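Local coordinates for protein putative Glycosidase (Bacteroides thetaiotaomicron, PDB 3R67) that is a putative glycosidase whose four-stranded antiparallel sheets are consistent with the five-bladed beta-propeller of its clan, its precise function being unsettled, at residues K178-V183 against Y200-G205; T235-K240 against I298-K303; D242-E247 against N264-S269; S281-Q286 against F305-S310. All blocks are in the same frame, centred on the assembly; numbering follows the deposited sequence.

Following the chain from its N terminus, contact 1 comes first: it brings 200-205 back onto 178-183 across 16 intervening residues and is complete before the others begin. Contact 2 then spans the longest stretch, joining the loop 235-240 to the end of strand 297-300. Within that span lies contact 3, the open end of the hairpin 245-255/258-266, tied to contact 2 by salt bridges from D242 to R237 and R300. Contact 4 starts inside the span of contact 2 and ends beyond it, so the two cross. Contacts 3 and 4 lie on the neighbouring strands 258-266 and 282-289, whereas S179 and E247 connect contact 1 to contact 3.

Contact 1: residues K178-V183 against Y200-G205; sequences KSASIV and YWMYWG. With EDO (1,2-ethanediol), chain I.
S181 and Y203 form the hydrogen-bonded pair at the middle of an antiparallel ladder between strands 180-183 and 200-204. The amide of S181 reaches Y203 O at 2.6 Å, nearly along the C=O axis and with an N-H...O angle of 178°, while Y203 N returns a bond to S181 O. One step along, V183 N binds W201 O at 2.9 Å. Beyond the other end of the ladder G205 N donates to S179 O at 3.1 Å and more weakly to K178 O, at backbone angles that favour glycine. In the non-hydrogen-bonded pairs, A180 with W204 and I182 with M202, the close approach of the chains allows CA-H...O contacts such as A180 CA to Y203 O, 3.3 Å.

This is strand pairing within a sheet consistent with a blade of the five-bladed beta-propeller of this clan, and its two faces differ. On the face bearing A180, I182, M202 and W204, selenomethionine M202 is bent at its last torsion (chi3 38°), which sets CE 3.6 Å from I182 CG1 while SE rests 3.8 Å from A180 CB. L135 of strand 132-139 packs against A180, I182 and M202. On the face of S181 and Y203, V183 CG2 comes obliquely to Y203 CE2 at 3.7 Å, and the ring of F289 stacks on that tyrosine.

Polar ends bond to neighbouring parts of the chain: S181 OG to P250 O and Y203 OH to P294 O. K178 NZ donates to O1 of a 1,2-ethanediol at 2.8 Å, a molecule also bound by E120.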
loop_
_atom_site.group_PDB
_atom_site.type_symbol
_atom_site.label_atom_id
_atom_site.label_comp_id
_atom_site.label_asym_id
_atom_site.label_seq_id
_atom_site.Cartn_x
_atom_site.Cartn_y
_atom_site.Cartn_z
ATOM N N LYS A 178 -8.551 0.335 5.974
ATOM C CA LYS A 178 -7.538 0.713 4.986
ATOM C C LYS A 178 -6.325 -0.217 5.055
ATOM O O LYS A 178 -6.229 -1.007 5.989
ATOM C CB LYS A 178 -7.086 2.175 5.212
ATOM C CG LYS A 178 -6.550 2.494 6.611
ATOM C CD LYS A 178 -5.755 3.808 6.675
ATOM C CE LYS A 178 -6.528 5.055 6.336
ATOM N NZ LYS A 178 -5.637 6.239 6.361
ATOM N N SER A 179 -5.391 -0.077 4.089
ATOM C CA SER A 179 -4.071 -0.701 3.974
ATOM C C SER A 179 -4.127 -2.245 4.005
ATOM O O SER A 179 -3.890 -2.859 5.036
ATOM C CB SER A 179 -3.177 -0.204 5.102
ATOM O OG SER A 179 -3.221 1.212 5.140
ATOM N N ALA A 180 -4.365 -2.866 2.840
ATOM C CA ALA A 180 -4.475 -4.320 2.744
ATOM C C ALA A 180 -3.371 -4.929 1.894
ATOM O O ALA A 180 -3.063 -4.456 0.790
ATOM C CB ALA A 180 -5.816 -4.699 2.167
ATOM N N SER A 181 -2.807 -6.014 2.420
ATOM C CA SER A 181 -1.743 -6.798 1.826
ATOM C C SER A 181 -2.220 -8.216 1.503
ATOM O O SER A 181 -2.245 -9.060 2.393
ATOM C CB SER A 181 -0.545 -6.850 2.765
ATOM O OG SER A 181 -0.058 -5.539 2.979
ATOM N N ILE A 182 -2.601 -8.469 0.230
ATOM C CA ILE A 182 -3.027 -9.805 -0.233
ATOM C C ILE A 182 -1.809 -10.734 -0.234
ATOM O O ILE A 182 -0.732 -10.276 -0.575
ATOM C CB ILE A 182 -3.716 -9.749 -1.643
ATOM C CG1 ILE A 182 -5.126 -9.153 -1.515
ATOM C CG2 ILE A 182 -3.827 -11.157 -2.290
ATOM C CD1 ILE A 182 -5.972 -9.113 -2.874
ATOM N N VAL A 183 -1.996 -12.038 0.092
ATOM C CA VAL A 183 -0.920 -13.033 0.063
ATOM C C VAL A 183 -0.696 -13.465 -1.410
ATOM O O VAL A 183 -1.620 -13.889 -2.106
ATOM C CB VAL A 183 -1.159 -14.245 0.998
ATOM C CG1 VAL A 183 -0.030 -15.259 0.871
ATOM C CG2 VAL A 183 -1.290 -13.795 2.450
ATOM N N TYR A 200 -8.526 -17.156 -0.434
ATOM C CA TYR A 200 -7.621 -16.045 -0.648
ATOM C C TYR A 200 -7.423 -15.395 0.699
ATOM O O TYR A 200 -8.330 -15.457 1.533
ATOM C CB TYR A 200 -8.141 -15.085 -1.710
ATOM C CG TYR A 200 -8.348 -15.739 -3.052
ATOM C CD1 TYR A 200 -7.265 -16.146 -3.824
ATOM C CD2 TYR A 200 -9.623 -15.865 -3.597
ATOM C CE1 TYR A 200 -7.445 -16.711 -5.081
ATOM C CE2 TYR A 200 -9.816 -16.432 -4.855
ATOM C CZ TYR A 200 -8.720 -16.855 -5.592
ATOM O OH TYR A 200 -8.884 -17.409 -6.836
ATOM N N TRP A 201 -6.241 -14.833 0.951
ATOM C CA TRP A 201 -5.895 -14.272 2.261
ATOM C C TRP A 201 -5.328 -12.873 2.167
ATOM O O TRP A 201 -4.624 -12.552 1.204
ATOM C CB TRP A 201 -4.842 -15.185 2.927
ATOM C CG TRP A 201 -5.333 -16.574 3.230
ATOM C CD1 TRP A 201 -5.493 -17.598 2.342
ATOM C CD2 TRP A 201 -5.690 -17.097 4.512
ATOM N NE1 TRP A 201 -5.991 -18.707 2.983
ATOM C CE2 TRP A 201 -6.123 -18.429 4.317
ATOM C CE3 TRP A 201 -5.701 -16.565 5.816
ATOM C CZ2 TRP A 201 -6.544 -19.245 5.375
ATOM C CZ3 TRP A 201 -6.131 -17.370 6.864
ATOM C CH2 TRP A 201 -6.555 -18.689 6.637
HETATM N N MSE A 202 -5.593 -12.045 3.193
HETATM C CA MSE A 202 -4.982 -10.712 3.260
HETATM C C MSE A 202 -4.716 -10.256 4.682
HETATM O O MSE A 202 -5.498 -10.527 5.587
HETATM C CB MSE A 202 -5.822 -9.620 2.575
HETATM C CG MSE A 202 -7.123 -9.266 3.295
HETATM SE SE MSE A 202 -8.024 -7.734 2.498
HETATM C CE MSE A 202 -7.639 -8.153 0.891
ATOM N N TYR A 203 -3.645 -9.482 4.840
ATOM C CA TYR A 203 -3.315 -8.742 6.047
ATOM C C TYR A 203 -3.827 -7.355 5.828
ATOM O O TYR A 203 -3.651 -6.835 4.724
ATOM C CB TYR A 203 -1.809 -8.778 6.353
ATOM C CG TYR A 203 -1.268 -10.175 6.520
ATOM C CD1 TYR A 203 -1.329 -10.825 7.752
ATOM C CD2 TYR A 203 -0.702 -10.858 5.445
ATOM C CE1 TYR A 203 -0.868 -12.128 7.903
ATOM C CE2 TYR A 203 -0.221 -12.158 5.593
ATOM C CZ TYR A 203 -0.316 -12.789 6.820
ATOM O OH TYR A 203 0.138 -14.069 6.965
ATOM N N TRP A 204 -4.521 -6.771 6.798
ATOM C CA TRP A 204 -4.991 -5.411 6.605
ATOM C C TRP A 204 -4.980 -4.690 7.947
ATOM O O TRP A 204 -5.095 -5.323 8.995
ATOM C CB TRP A 204 -6.403 -5.383 5.947
ATOM C CG TRP A 204 -7.490 -5.831 6.873
ATOM C CD1 TRP A 204 -7.881 -7.115 7.129
ATOM C CD2 TRP A 204 -8.267 -4.992 7.729
ATOM N NE1 TRP A 204 -8.858 -7.126 8.101
ATOM C CE2 TRP A 204 -9.096 -5.836 8.505
ATOM C CE3 TRP A 204 -8.326 -3.602 7.941
ATOM C CZ2 TRP A 204 -10.002 -5.333 9.441
ATOM C CZ3 TRP A 204 -9.191 -3.111 8.904
ATOM C CH2 TRP A 204 -10.019 -3.972 9.636
ATOM N N GLY A 205 -4.898 -3.375 7.904
ATOM C CA GLY A 205 -4.955 -2.577 9.115
ATOM C C GLY A 205 -3.919 -1.493 9.196
ATOM O O GLY A 205 -2.925 -1.497 8.455
HETATM C C1 EDO I . -8.004 9.196 5.174
HETATM O O1 EDO I . -7.121 8.095 4.965
HETATM C C2 EDO I . -8.046 9.557 6.653
HETATM O O2 EDO I . -8.577 8.425 7.351
HETATM O O HOH W 1 -4.426 -14.816 -1.182
#

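Contact 2: residues T235-K240 against I298-K303; sequences TPREGK and IDRLDK. With EDO (1,2-ethanediol), chain F.
A stacked pair of arginines, R237 on R300, joins the loop ahead of strand 245-255 to the end of strand 297-300 at the protein surface. The two side chains run past each other in opposite directions, and their guanidinium planes lie 14° apart with centres separated by 3.9 Å. R237 NE sits over the centre of the R300 group, 3.4 Å from R300 CZ. K240 CG lies toward the rim of the other face of R237. R300 arrives with CG anti to its backbone N (chi1 -175°) and an extended chain, whereas R237 bends at chi3 to lay its group flat.

Each guanidinium uses its edge for acceptors. R237 NH2 binds L301 O at 2.7 Å, in the carbonyl plane, and R237 NH1 makes a salt bridge to D302 OD1 at 2.9 Å through a weak, bent hydrogen bond. R300 NH2 meets T235 O at 2.9 Å, almost straight but with the nitrogen lying above the carbonyl plane. Stack and edge bonds together fasten a type II turn, R237 to K240, to the outermost strand of the four that begin with 245-255. D242 forms salt bridges to both arginines and probably offsets much of their mutual repulsion, while Y263 OH binds R300 NE.

At the tip of its guanidinium R300 NH1 donates to O1 of a 1,2-ethanediol at 2.9 Å, and the second hydroxyl of that molecule, O2, is 3.0 Å from T235 OG1. The aliphatic part of K240 runs beside D302, with K240 CE 3.9 Å from D302 CB.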
loop_
_atom_site.group_PDB
_atom_site.type_symbol
_atom_site.label_atom_id
_atom_site.label_comp_id
_atom_site.label_asym_id
_atom_site.label_seq_id
_atom_site.Cartn_x
_atom_site.Cartn_y
_atom_site.Cartn_z
ATOM N N THR A 235 0.324 -6.172 16.634
ATOM C CA THR A 235 -0.109 -4.959 17.321
ATOM C C THR A 235 1.111 -4.083 17.575
ATOM O O THR A 235 2.219 -4.616 17.686
ATOM C CB THR A 235 -0.885 -5.267 18.643
ATOM O OG1 THR A 235 -0.058 -6.018 19.520
ATOM C CG2 THR A 235 -2.198 -6.009 18.413
ATOM N N PRO A 236 0.942 -2.745 17.716
ATOM C CA PRO A 236 2.092 -1.885 18.039
ATOM C C PRO A 236 2.805 -2.325 19.325
ATOM O O PRO A 236 2.176 -2.862 20.251
ATOM C CB PRO A 236 1.450 -0.506 18.215
ATOM C CG PRO A 236 0.223 -0.560 17.344
ATOM C CD PRO A 236 -0.296 -1.944 17.596
ATOM N N ARG A 237 4.128 -2.132 19.358
ATOM C CA ARG A 237 4.976 -2.527 20.478
ATOM C C ARG A 237 5.615 -1.328 21.110
ATOM O O ARG A 237 6.387 -0.617 20.453
ATOM C CB ARG A 237 6.069 -3.500 20.032
ATOM C CG ARG A 237 5.591 -4.774 19.367
ATOM C CD ARG A 237 6.763 -5.539 18.786
ATOM N NE ARG A 237 7.366 -4.847 17.638
ATOM C CZ ARG A 237 8.447 -5.279 16.995
ATOM N NH1 ARG A 237 9.060 -6.388 17.384
ATOM N NH2 ARG A 237 8.938 -4.590 15.973
ATOM N N GLU A 238 5.319 -1.117 22.396
ATOM C CA GLU A 238 5.875 -0.034 23.204
ATOM C C GLU A 238 7.405 -0.096 23.180
ATOM O O GLU A 238 7.967 -1.194 23.254
ATOM C CB GLU A 238 5.337 -0.157 24.646
ATOM C CG GLU A 238 5.667 1.024 25.539
ATOM C CD GLU A 238 5.033 1.014 26.919
ATOM O OE1 GLU A 238 4.723 -0.081 27.443
ATOM O OE2 GLU A 238 4.853 2.117 27.481
ATOM N N GLY A 239 8.045 1.061 23.019
ATOM C CA GLY A 239 9.501 1.181 22.981
ATOM C C GLY A 239 10.160 0.737 21.687
ATOM O O GLY A 239 11.386 0.729 21.610
ATOM N N LYS A 240 9.371 0.349 20.658
ATOM C CA LYS A 240 9.848 -0.050 19.323
ATOM C C LYS A 240 9.453 1.001 18.278
ATOM O O LYS A 240 8.581 1.843 18.545
ATOM C CB LYS A 240 9.297 -1.439 18.905
ATOM C CG LYS A 240 9.685 -2.648 19.773
ATOM C CD LYS A 240 11.127 -3.105 19.598
ATOM C CE LYS A 240 11.395 -4.420 20.278
ATOM N NZ LYS A 240 11.349 -4.320 21.759
ATOM N N ILE A 298 5.634 -16.168 13.217
ATOM C CA ILE A 298 6.854 -16.923 13.544
ATOM C C ILE A 298 7.876 -15.962 14.161
ATOM O O ILE A 298 8.391 -16.220 15.253
ATOM C CB ILE A 298 7.445 -17.666 12.313
ATOM C CG1 ILE A 298 6.421 -18.652 11.667
ATOM C CG2 ILE A 298 8.759 -18.388 12.700
ATOM C CD1 ILE A 298 6.850 -19.177 10.265
ATOM N N ASP A 299 8.173 -14.859 13.463
ATOM C CA ASP A 299 9.173 -13.900 13.896
ATOM C C ASP A 299 8.862 -12.507 13.302
ATOM O O ASP A 299 7.986 -12.368 12.438
ATOM C CB ASP A 299 10.583 -14.387 13.487
ATOM C CG ASP A 299 11.732 -13.721 14.221
ATOM O OD1 ASP A 299 11.478 -13.079 15.281
ATOM O OD2 ASP A 299 12.888 -13.891 13.782
ATOM N N ARG A 300 9.555 -11.477 13.810
ATOM C CA ARG A 300 9.348 -10.074 13.486
ATOM C C ARG A 300 10.623 -9.283 13.761
ATOM O O ARG A 300 11.370 -9.634 14.671
ATOM C CB ARG A 300 8.178 -9.590 14.357
ATOM C CG ARG A 300 7.669 -8.188 14.156
ATOM C CD ARG A 300 6.481 -8.097 15.077
ATOM N NE ARG A 300 5.865 -6.778 15.103
ATOM C CZ ARG A 300 4.893 -6.452 15.931
ATOM N NH1 ARG A 300 4.448 -7.332 16.822
ATOM N NH2 ARG A 300 4.380 -5.227 15.909
ATOM N N LEU A 301 10.897 -8.248 12.956
ATOM C CA LEU A 301 12.083 -7.409 13.140
ATOM C C LEU A 301 11.864 -6.466 14.311
ATOM O O LEU A 301 10.787 -5.885 14.427
ATOM C CB LEU A 301 12.420 -6.620 11.864
ATOM C CG LEU A 301 12.713 -7.389 10.540
ATOM C CD1 LEU A 301 13.173 -6.403 9.452
ATOM C CD2 LEU A 301 13.793 -8.484 10.717
ATOM N N ASP A 302 12.868 -6.320 15.188
ATOM C CA ASP A 302 12.792 -5.445 16.366
ATOM C C ASP A 302 13.324 -4.035 16.022
ATOM O O ASP A 302 13.101 -3.073 16.768
ATOM C CB ASP A 302 13.557 -6.068 17.542
ATOM C CG ASP A 302 12.857 -7.324 18.067
ATOM O OD1 ASP A 302 11.652 -7.521 17.747
ATOM O OD2 ASP A 302 13.501 -8.102 18.817
ATOM N N LYS A 303 13.972 -3.926 14.854
ATOM C CA LYS A 303 14.502 -2.702 14.265
ATOM C C LYS A 303 14.030 -2.598 12.838
ATOM O O LYS A 303 13.894 -3.625 12.169
ATOM C CB LYS A 303 16.045 -2.635 14.335
ATOM C CG LYS A 303 16.596 -2.281 15.694
ATOM C CD LYS A 303 18.110 -2.144 15.649
ATOM C CE LYS A 303 18.658 -1.190 16.696
ATOM N NZ LYS A 303 18.318 -1.593 18.081
HETATM C C1 EDO F . 1.758 -9.015 18.111
HETATM O O1 EDO F . 2.333 -7.882 18.798
HETATM C C2 EDO F . 0.745 -9.812 18.935
HETATM O O2 EDO F . -0.415 -9.024 19.263
#

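Contact 3: residues D242-E247 against N264-S269; sequences DSDLTE and NGKNKS. With EDO (1,2-ethanediol), chain J.
L245 with K266 and E247 with N264 are the hydrogen-bonded pairs of an antiparallel ladder whose short strands, 245-247 and 264-266, run at 163° to each other. E247 N binds N264 O and N264 N binds E247 O, the latter at 2.6 Å; K266 N reaches L245 O at 3.0 Å. Where the strand begins, D244 and L245 both face K266 in a classic beta bulge: K266 O accepts D244 N at 2.8 Å and, weakly, L245 N.

The bulge puts D244 and L245 alongside one long side chain. K266, with CG anti to the backbone N (chi1 -176°) and fully extended, packs its CB 3.8 Å from L245 CB, then passes D244, whose OD2 lies 3.3 Å from K266 CE and forms a long salt bridge to K266 NZ at 3.5 Å. Crossing D244 at about a right angle is K268, its CG 3.6 Å from D244 CB. S243 OG takes the amide of K268 at 2.8 Å in a straight bond and also bonds K240 O, joining two backbone groups through one hydroxyl. A water receives a weak bond from K268 NZ and donates to S243 O.

Y282, from strand 282-289, packs against L245, E247 and K266. That strand extends the sheet on the side of 258-266, while 180-187 runs parallel to 245-255 along its other edge.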
loop_
_atom_site.group_PDB
_atom_site.type_symbol
_atom_site.label_atom_id
_atom_site.label_comp_id
_atom_site.label_asym_id
_atom_site.label_seq_id
_atom_site.Cartn_x
_atom_site.Cartn_y
_atom_site.Cartn_z
ATOM N N ASP A 242 7.627 0.603 15.725
ATOM C CA ASP A 242 6.221 0.396 15.357
ATOM C C ASP A 242 5.339 0.490 16.627
ATOM O O ASP A 242 4.433 -0.315 16.827
ATOM C CB ASP A 242 6.050 -0.967 14.633
ATOM C CG ASP A 242 6.453 -2.223 15.404
ATOM O OD1 ASP A 242 7.106 -2.092 16.470
ATOM O OD2 ASP A 242 6.145 -3.336 14.924
ATOM N N SER A 243 5.622 1.486 17.479
ATOM C CA SER A 243 4.962 1.711 18.768
ATOM C C SER A 243 3.628 2.439 18.633
ATOM O O SER A 243 2.808 2.328 19.536
ATOM C CB SER A 243 5.871 2.506 19.697
ATOM O OG SER A 243 6.490 3.594 19.035
ATOM N N ASP A 244 3.388 3.159 17.528
ATOM C CA ASP A 244 2.111 3.854 17.348
ATOM C C ASP A 244 1.225 3.061 16.395
ATOM O O ASP A 244 0.077 2.767 16.736
ATOM C CB ASP A 244 2.310 5.304 16.836
ATOM C CG ASP A 244 1.098 6.224 16.927
ATOM O OD1 ASP A 244 0.144 5.890 17.661
ATOM O OD2 ASP A 244 1.152 7.329 16.353
ATOM N N LEU A 245 1.751 2.731 15.201
ATOM C CA LEU A 245 0.998 1.998 14.178
ATOM C C LEU A 245 1.798 0.864 13.600
ATOM O O LEU A 245 3.023 0.957 13.510
ATOM C CB LEU A 245 0.569 2.936 13.015
ATOM C CG LEU A 245 -0.300 4.159 13.312
ATOM C CD1 LEU A 245 -0.425 5.011 12.043
ATOM C CD2 LEU A 245 -1.661 3.755 13.862
ATOM N N THR A 246 1.079 -0.174 13.153
ATOM C CA THR A 246 1.543 -1.365 12.431
ATOM C C THR A 246 0.647 -1.467 11.215
ATOM O O THR A 246 -0.370 -2.155 11.239
ATOM C CB THR A 246 1.556 -2.625 13.309
ATOM O OG1 THR A 246 0.232 -2.844 13.798
ATOM C CG2 THR A 246 2.565 -2.557 14.445
ATOM N N GLU A 247 0.993 -0.693 10.175
ATOM C CA GLU A 247 0.212 -0.536 8.955
ATOM C C GLU A 247 0.819 -1.359 7.813
ATOM O O GLU A 247 1.989 -1.187 7.442
ATOM C CB GLU A 247 0.133 0.950 8.583
ATOM C CG GLU A 247 -0.919 1.251 7.531
ATOM C CD GLU A 247 -1.254 2.721 7.336
ATOM O OE1 GLU A 247 -0.544 3.579 7.914
ATOM O OE2 GLU A 247 -2.226 3.018 6.601
ATOM N N ASN A 264 4.613 -1.031 7.515
ATOM C CA ASN A 264 5.003 0.306 7.948
ATOM C C ASN A 264 4.730 0.512 9.431
ATOM O O ASN A 264 3.593 0.358 9.867
ATOM C CB ASN A 264 4.251 1.345 7.137
ATOM C CG ASN A 264 4.523 1.231 5.677
ATOM O OD1 ASN A 264 5.592 1.589 5.224
ATOM N ND2 ASN A 264 3.535 0.789 4.905
ATOM N N GLY A 265 5.762 0.896 10.170
ATOM C CA GLY A 265 5.668 1.179 11.591
ATOM C C GLY A 265 5.750 2.662 11.878
ATOM O O GLY A 265 6.690 3.318 11.425
ATOM N N LYS A 266 4.772 3.212 12.633
ATOM C CA LYS A 266 4.830 4.620 13.041
ATOM C C LYS A 266 5.345 4.663 14.482
ATOM O O LYS A 266 4.868 3.937 15.338
ATOM C CB LYS A 266 3.489 5.351 12.875
ATOM C CG LYS A 266 3.577 6.831 13.219
ATOM C CD LYS A 266 2.226 7.501 13.183
ATOM C CE LYS A 266 2.277 8.895 13.731
ATOM N NZ LYS A 266 0.941 9.546 13.666
ATOM N N ASN A 267 6.336 5.496 14.734
ATOM C CA ASN A 267 6.962 5.611 16.034
ATOM C C ASN A 267 6.236 6.627 16.905
ATOM O O ASN A 267 5.948 7.727 16.437
ATOM C CB ASN A 267 8.429 6.021 15.849
ATOM C CG ASN A 267 9.283 5.883 17.076
ATOM O OD1 ASN A 267 9.145 4.941 17.860
ATOM N ND2 ASN A 267 10.274 6.754 17.198
ATOM N N LYS A 268 5.905 6.245 18.169
ATOM C CA LYS A 268 5.292 7.172 19.143
ATOM C C LYS A 268 6.279 8.229 19.583
ATOM O O LYS A 268 7.481 7.980 19.614
ATOM C CB LYS A 268 4.755 6.455 20.392
ATOM C CG LYS A 268 3.336 5.964 20.271
ATOM C CD LYS A 268 2.821 5.520 21.623
ATOM C CE LYS A 268 1.448 4.909 21.601
ATOM N NZ LYS A 268 1.137 4.283 22.919
ATOM N N SER A 269 5.769 9.396 19.954
ATOM C CA SER A 269 6.577 10.478 20.504
ATOM C C SER A 269 6.759 10.246 22.011
ATOM O O SER A 269 5.783 9.992 22.718
ATOM C CB SER A 269 5.943 11.834 20.206
ATOM O OG SER A 269 4.613 11.890 20.688
HETATM C C1 EDO J . 10.900 9.100 19.680
HETATM O O1 EDO J . 10.070 8.239 20.497
HETATM C C2 EDO J . 11.399 10.251 20.555
HETATM O O2 EDO J . 11.999 11.334 19.827
HETATM O O HOH W 2 3.072 1.552 22.281
#

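Contact 4: residues S281-Q286 against F305-S310; sequences SYCAGQ and FYIPES
A284 and Y306 form a single antiparallel bridge, with A284 N bonded to Y306 O at 2.9 Å and F305 N to A284 O at the same distance. Around it, A284 CB is wedged against F305 CE1, 3.5 Å away, and Y306 CB. C283 SG, anti to its own carbonyl carbon (chi1 -64°), touches both I307 CG2 at 3.7 Å and P308 CD at 3.8 Å.

Q286 and F305 meet amide over ring. The glutamine chain crosses the phenylalanine at about a right angle, its amide plane 69° from the ring, and Q286 NE2 hangs over the ring centre, 3.4 Å from F305 CD1. Y306 CB lies toward the rim of the opposite ring face. The same Q286 NE2 donates to W14 O, a bond that probably helps to hold the amide above the ring.

Further out, L262 and I325 pack on F305, and I325 also meets A284. Y306 turns away from the bridge to bond its hydroxyl to that of Y339, whose ring meets it edge-to-face.

Strand 297-300 runs antiparallel to 282-289, with L301 still bonded to Q286. After a short break F305 and Y306 resume that pairing farther along the same strand, an isolated beta bridge that prolongs the outer edge of the four strands 245-255, 258-266, 282-289 and 297-300, consistent with one blade of a five-bladed beta-propeller.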
loop_
_atom_site.group_PDB
_atom_site.type_symbol
_atom_site.label_atom_id
_atom_site.label_comp_id
_atom_site.label_asym_id
_atom_site.label_seq_id
_atom_site.Cartn_x
_atom_site.Cartn_y
_atom_site.Cartn_z
ATOM N N SER A 281 7.665 9.365 12.870
ATOM C CA SER A 281 8.107 8.929 11.548
ATOM C C SER A 281 7.664 7.505 11.280
ATOM O O SER A 281 7.476 6.730 12.230
ATOM C CB SER A 281 9.627 9.026 11.396
ATOM O OG SER A 281 10.332 8.051 12.155
ATOM N N TYR A 282 7.536 7.153 9.979
ATOM C CA TYR A 282 7.218 5.814 9.495
ATOM C C TYR A 282 8.481 5.139 8.979
ATOM O O TYR A 282 9.108 5.626 8.029
ATOM C CB TYR A 282 6.150 5.840 8.400
ATOM C CG TYR A 282 4.733 6.150 8.825
ATOM C CD1 TYR A 282 4.366 7.438 9.208
ATOM C CD2 TYR A 282 3.715 5.211 8.660
ATOM C CE1 TYR A 282 3.048 7.751 9.531
ATOM C CE2 TYR A 282 2.390 5.519 8.956
ATOM C CZ TYR A 282 2.060 6.791 9.396
ATOM O OH TYR A 282 0.749 7.115 9.665
ATOM N N CYS A 283 8.884 4.067 9.645
ATOM C CA CYS A 283 10.019 3.203 9.310
ATOM C C CYS A 283 9.460 1.823 8.995
ATOM O O CYS A 283 8.470 1.427 9.624
ATOM C CB CYS A 283 11.045 3.171 10.443
ATOM S SG CYS A 283 11.833 4.761 10.780
ATOM N N ALA A 284 10.027 1.120 8.013
ATOM C CA ALA A 284 9.479 -0.144 7.534
ATOM C C ALA A 284 10.017 -1.351 8.302
ATOM O O ALA A 284 11.210 -1.442 8.581
ATOM C CB ALA A 284 9.778 -0.310 6.051
ATOM N N GLY A 285 9.114 -2.281 8.605
ATOM C CA GLY A 285 9.435 -3.522 9.308
ATOM C C GLY A 285 9.013 -4.746 8.524
ATOM O O GLY A 285 8.484 -4.634 7.414
ATOM N N GLN A 286 9.279 -5.926 9.074
ATOM C CA GLN A 286 8.906 -7.200 8.454
ATOM C C GLN A 286 8.497 -8.211 9.502
ATOM O O GLN A 286 9.079 -8.266 10.589
ATOM C CB GLN A 286 10.041 -7.791 7.593
ATOM C CG GLN A 286 10.457 -6.914 6.415
ATOM C CD GLN A 286 11.566 -7.468 5.596
ATOM O OE1 GLN A 286 11.908 -8.652 5.667
ATOM N NE2 GLN A 286 12.120 -6.620 4.755
ATOM N N PHE A 305 13.983 -2.176 8.747
ATOM C CA PHE A 305 14.954 -2.515 7.696
ATOM C C PHE A 305 15.140 -1.327 6.751
ATOM O O PHE A 305 16.128 -1.262 6.033
ATOM C CB PHE A 305 14.526 -3.769 6.904
ATOM C CG PHE A 305 13.403 -3.573 5.908
ATOM C CD1 PHE A 305 12.075 -3.621 6.313
ATOM C CD2 PHE A 305 13.676 -3.401 4.557
ATOM C CE1 PHE A 305 11.037 -3.465 5.389
ATOM C CE2 PHE A 305 12.637 -3.226 3.632
ATOM C CZ PHE A 305 11.323 -3.265 4.055
ATOM N N TYR A 306 14.163 -0.417 6.724
ATOM C CA TYR A 306 14.171 0.741 5.844
ATOM C C TYR A 306 13.711 1.970 6.612
ATOM O O TYR A 306 12.722 1.907 7.333
ATOM C CB TYR A 306 13.274 0.454 4.642
ATOM C CG TYR A 306 13.743 1.172 3.408
ATOM C CD1 TYR A 306 14.843 0.708 2.682
ATOM C CD2 TYR A 306 13.088 2.313 2.950
ATOM C CE1 TYR A 306 15.306 1.387 1.557
ATOM C CE2 TYR A 306 13.520 2.978 1.802
ATOM C CZ TYR A 306 14.630 2.510 1.109
ATOM O OH TYR A 306 15.055 3.155 -0.027
ATOM N N ILE A 307 14.469 3.065 6.528
ATOM C CA ILE A 307 14.194 4.282 7.294
ATOM C C ILE A 307 14.358 5.523 6.406
ATOM O O ILE A 307 15.144 5.464 5.446
ATOM C CB ILE A 307 15.124 4.400 8.572
ATOM C CG1 ILE A 307 16.604 4.685 8.231
ATOM C CG2 ILE A 307 14.993 3.220 9.525
ATOM C CD1 ILE A 307 17.490 5.193 9.463
ATOM N N PRO A 308 13.713 6.680 6.755
ATOM C CA PRO A 308 13.922 7.901 5.959
ATOM C C PRO A 308 15.396 8.327 6.004
ATOM O O PRO A 308 15.984 8.424 7.080
ATOM C CB PRO A 308 12.989 8.918 6.634
ATOM C CG PRO A 308 11.948 8.090 7.312
ATOM C CD PRO A 308 12.749 6.938 7.848
ATOM N N GLU A 309 16.003 8.540 4.828
ATOM C CA GLU A 309 17.435 8.840 4.726
ATOM C C GLU A 309 17.707 10.036 3.800
ATOM O O GLU A 309 18.600 10.826 4.075
ATOM C CB GLU A 309 18.131 7.583 4.188
ATOM C CG GLU A 309 19.630 7.487 4.381
ATOM C CD GLU A 309 20.127 6.079 4.105
ATOM O OE1 GLU A 309 19.810 5.145 4.888
ATOM O OE2 GLU A 309 20.849 5.916 3.098
ATOM N N SER A 310 16.938 10.168 2.715
ATOM C CA SER A 310 17.071 11.268 1.763
ATOM C C SER A 310 16.259 12.478 2.221
ATOM O O SER A 310 15.362 12.325 3.045
ATOM C CB SER A 310 16.623 10.812 0.388
ATOM O OG SER A 310 17.419 9.704 -0.002
#